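Local coordinates for enoyl-CoA hydratase subunit I (Geobacillus kaustophilus, PDB 2PBP) that hydrates the double bond of enoyl-CoA thioesters, as an enoyl-CoA hydratase of the crotonase family linked to beta-oxidation, at the interface of chains A and B. Coordinates in Å, arbitrary orientation; residue numbers count along the deposited sequence, not the author numbering. Chains: chain A/B, Enoyl-CoA hydratase subunit I.

The interface of chains A and B. Residues chain A 204, 207-208, 227, 230-231, 234; chain B 136-139.
Behind the tip of B:Met138, the side-chain amide ND2 of A:Asn230 hydrogen-bonds to the backbone O of A:Leu207 at 3.1 Å. The bond is bent, 139° at the hydrogen, and ties helix 220-234 to helix 202-217, the two helices of chain A that receive the methionine. The same A:Asn230 touches B:Met138 directly, its CB lying 3.7 Å from the sulphur SD. B:Met138 comes from a loop of chain B and buries far more surface here than any neighbour. Its chain runs straight through chi2 and then bends at SD (chi3 -85°), which turns the methyl CE towards A:Ile208, 3.5 Å from its CD1, with the A:Glu227 side chain crossing at a slant. A:Leu234 crosses the methionine at about a right angle, CD1 against CG at 3.6 Å. A:Ile208 slides past in the opposite direction and also meets the ring of B:Pro139, its CD1 tightly packed at 3.4 Å from CD. With CG anti to its backbone N (chi1 -178°), A:Phe231 presents its edge to the carbonyl O of B:Met138, which lies in the ring plane 3.1 Å from CD1. An alanine in place of B:Met138 would probably open a gap between the two helices, costing A:Leu234 and A:Asn230 their contacts with the thioether chain. This largely apolar patch probably helps hold the subunits together, perhaps within the trimer-based hexamer common among crotonases.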
loop_
_atom_site.group_PDB
_atom_site.type_symbol
_atom_site.label_atom_id
_atom_site.label_comp_id
_atom_site.label_asym_id
_atom_site.label_seq_id
_atom_site.Cartn_x
_atom_site.Cartn_y
_atom_site.Cartn_z
ATOM N N ALA A 204 -3.784 -1.313 -16.438
ATOM C CA ALA A 204 -4.153 -1.006 -15.063
ATOM C C ALA A 204 -3.144 -1.640 -14.103
ATOM O O ALA A 204 -2.682 -0.983 -13.172
ATOM C CB ALA A 204 -5.571 -1.504 -14.763
ATOM N N LEU A 207 0.253 0.412 -14.448
ATOM C CA LEU A 207 0.236 1.739 -13.842
ATOM C C LEU A 207 -0.003 1.715 -12.334
ATOM O O LEU A 207 0.438 2.615 -11.617
ATOM C CB LEU A 207 -0.791 2.629 -14.552
ATOM C CG LEU A 207 -0.233 3.326 -15.807
ATOM C CD1 LEU A 207 0.419 2.303 -16.735
ATOM C CD2 LEU A 207 -1.345 4.077 -16.529
ATOM N N ILE A 208 -0.703 0.693 -11.848
ATOM C CA ILE A 208 -0.931 0.570 -10.410
ATOM C C ILE A 208 0.416 0.247 -9.771
ATOM O O ILE A 208 0.783 0.803 -8.730
ATOM C CB ILE A 208 -1.932 -0.573 -10.075
ATOM C CG1 ILE A 208 -3.369 -0.086 -10.276
ATOM C CG2 ILE A 208 -1.707 -1.056 -8.641
ATOM C CD1 ILE A 208 -3.847 1.106 -9.405
ATOM N N GLU A 227 0.181 9.455 -9.010
ATOM C CA GLU A 227 -0.929 8.515 -9.083
ATOM C C GLU A 227 -2.055 8.991 -10.007
ATOM O O GLU A 227 -2.498 8.250 -10.891
ATOM C CB GLU A 227 -1.479 8.289 -7.676
ATOM C CG GLU A 227 -2.644 7.321 -7.584
ATOM C CD GLU A 227 -3.322 7.416 -6.234
ATOM O OE1 GLU A 227 -3.834 8.510 -5.924
ATOM O OE2 GLU A 227 -3.340 6.415 -5.483
ATOM N N ASN A 230 -1.477 8.769 -13.781
ATOM C CA ASN A 230 -1.696 7.430 -14.316
ATOM C C ASN A 230 -3.199 7.178 -14.423
ATOM O O ASN A 230 -3.657 6.512 -15.349
ATOM C CB ASN A 230 -1.022 6.366 -13.435
ATOM C CG ASN A 230 0.427 6.111 -13.841
ATOM O OD1 ASN A 230 0.932 6.733 -14.778
ATOM N ND2 ASN A 230 1.096 5.191 -13.146
ATOM N N PHE A 231 -3.962 7.719 -13.476
ATOM C CA PHE A 231 -5.418 7.583 -13.501
ATOM C C PHE A 231 -5.934 8.219 -14.801
ATOM O O PHE A 231 -6.743 7.629 -15.520
ATOM C CB PHE A 231 -6.034 8.309 -12.298
ATOM C CG PHE A 231 -7.537 8.192 -12.211
ATOM C CD1 PHE A 231 -8.130 7.077 -11.630
ATOM C CD2 PHE A 231 -8.357 9.204 -12.707
ATOM C CE1 PHE A 231 -9.520 6.969 -11.541
ATOM C CE2 PHE A 231 -9.747 9.107 -12.623
ATOM C CZ PHE A 231 -10.329 7.986 -12.036
ATOM N N LEU A 234 -5.201 6.078 -17.965
ATOM C CA LEU A 234 -6.004 4.883 -18.184
ATOM C C LEU A 234 -7.297 5.191 -18.936
ATOM O O LEU A 234 -7.876 4.306 -19.562
ATOM C CB LEU A 234 -6.294 4.177 -16.854
ATOM C CG LEU A 234 -5.065 3.494 -16.234
ATOM C CD1 LEU A 234 -5.442 2.864 -14.902
ATOM C CD2 LEU A 234 -4.523 2.422 -17.184
ATOM N N GLY B 136 -11.051 -1.507 -15.441
ATOM C CA GLY B 136 -10.015 -1.095 -16.372
ATOM C C GLY B 136 -9.262 0.150 -15.923
ATOM O O GLY B 136 -8.400 0.652 -16.647
ATOM N N VAL B 137 -9.576 0.657 -14.734
ATOM C CA VAL B 137 -8.896 1.847 -14.228
ATOM C C VAL B 137 -8.146 1.573 -12.916
ATOM O O VAL B 137 -7.691 0.451 -12.690
ATOM C CB VAL B 137 -9.888 3.031 -14.057
ATOM C CG1 VAL B 137 -10.400 3.472 -15.426
ATOM C CG2 VAL B 137 -11.054 2.627 -13.172
ATOM N N MET B 138 -8.011 2.588 -12.066
ATOM C CA MET B 138 -7.292 2.438 -10.800
ATOM C C MET B 138 -7.710 3.491 -9.774
ATOM O O MET B 138 -8.468 4.408 -10.088
ATOM C CB MET B 138 -5.784 2.572 -11.052
ATOM C CG MET B 138 -5.343 3.962 -11.517
ATOM S SD MET B 138 -3.573 4.085 -11.911
ATOM C CE MET B 138 -2.867 4.396 -10.279
ATOM N N PRO B 139 -7.236 3.356 -8.524
ATOM C CA PRO B 139 -7.597 4.354 -7.514
ATOM C C PRO B 139 -6.860 5.640 -7.890
ATOM O O PRO B 139 -5.696 5.594 -8.281
ATOM C CB PRO B 139 -7.069 3.743 -6.221
ATOM C CG PRO B 139 -7.209 2.260 -6.476
ATOM C CD PRO B 139 -6.685 2.143 -7.889
#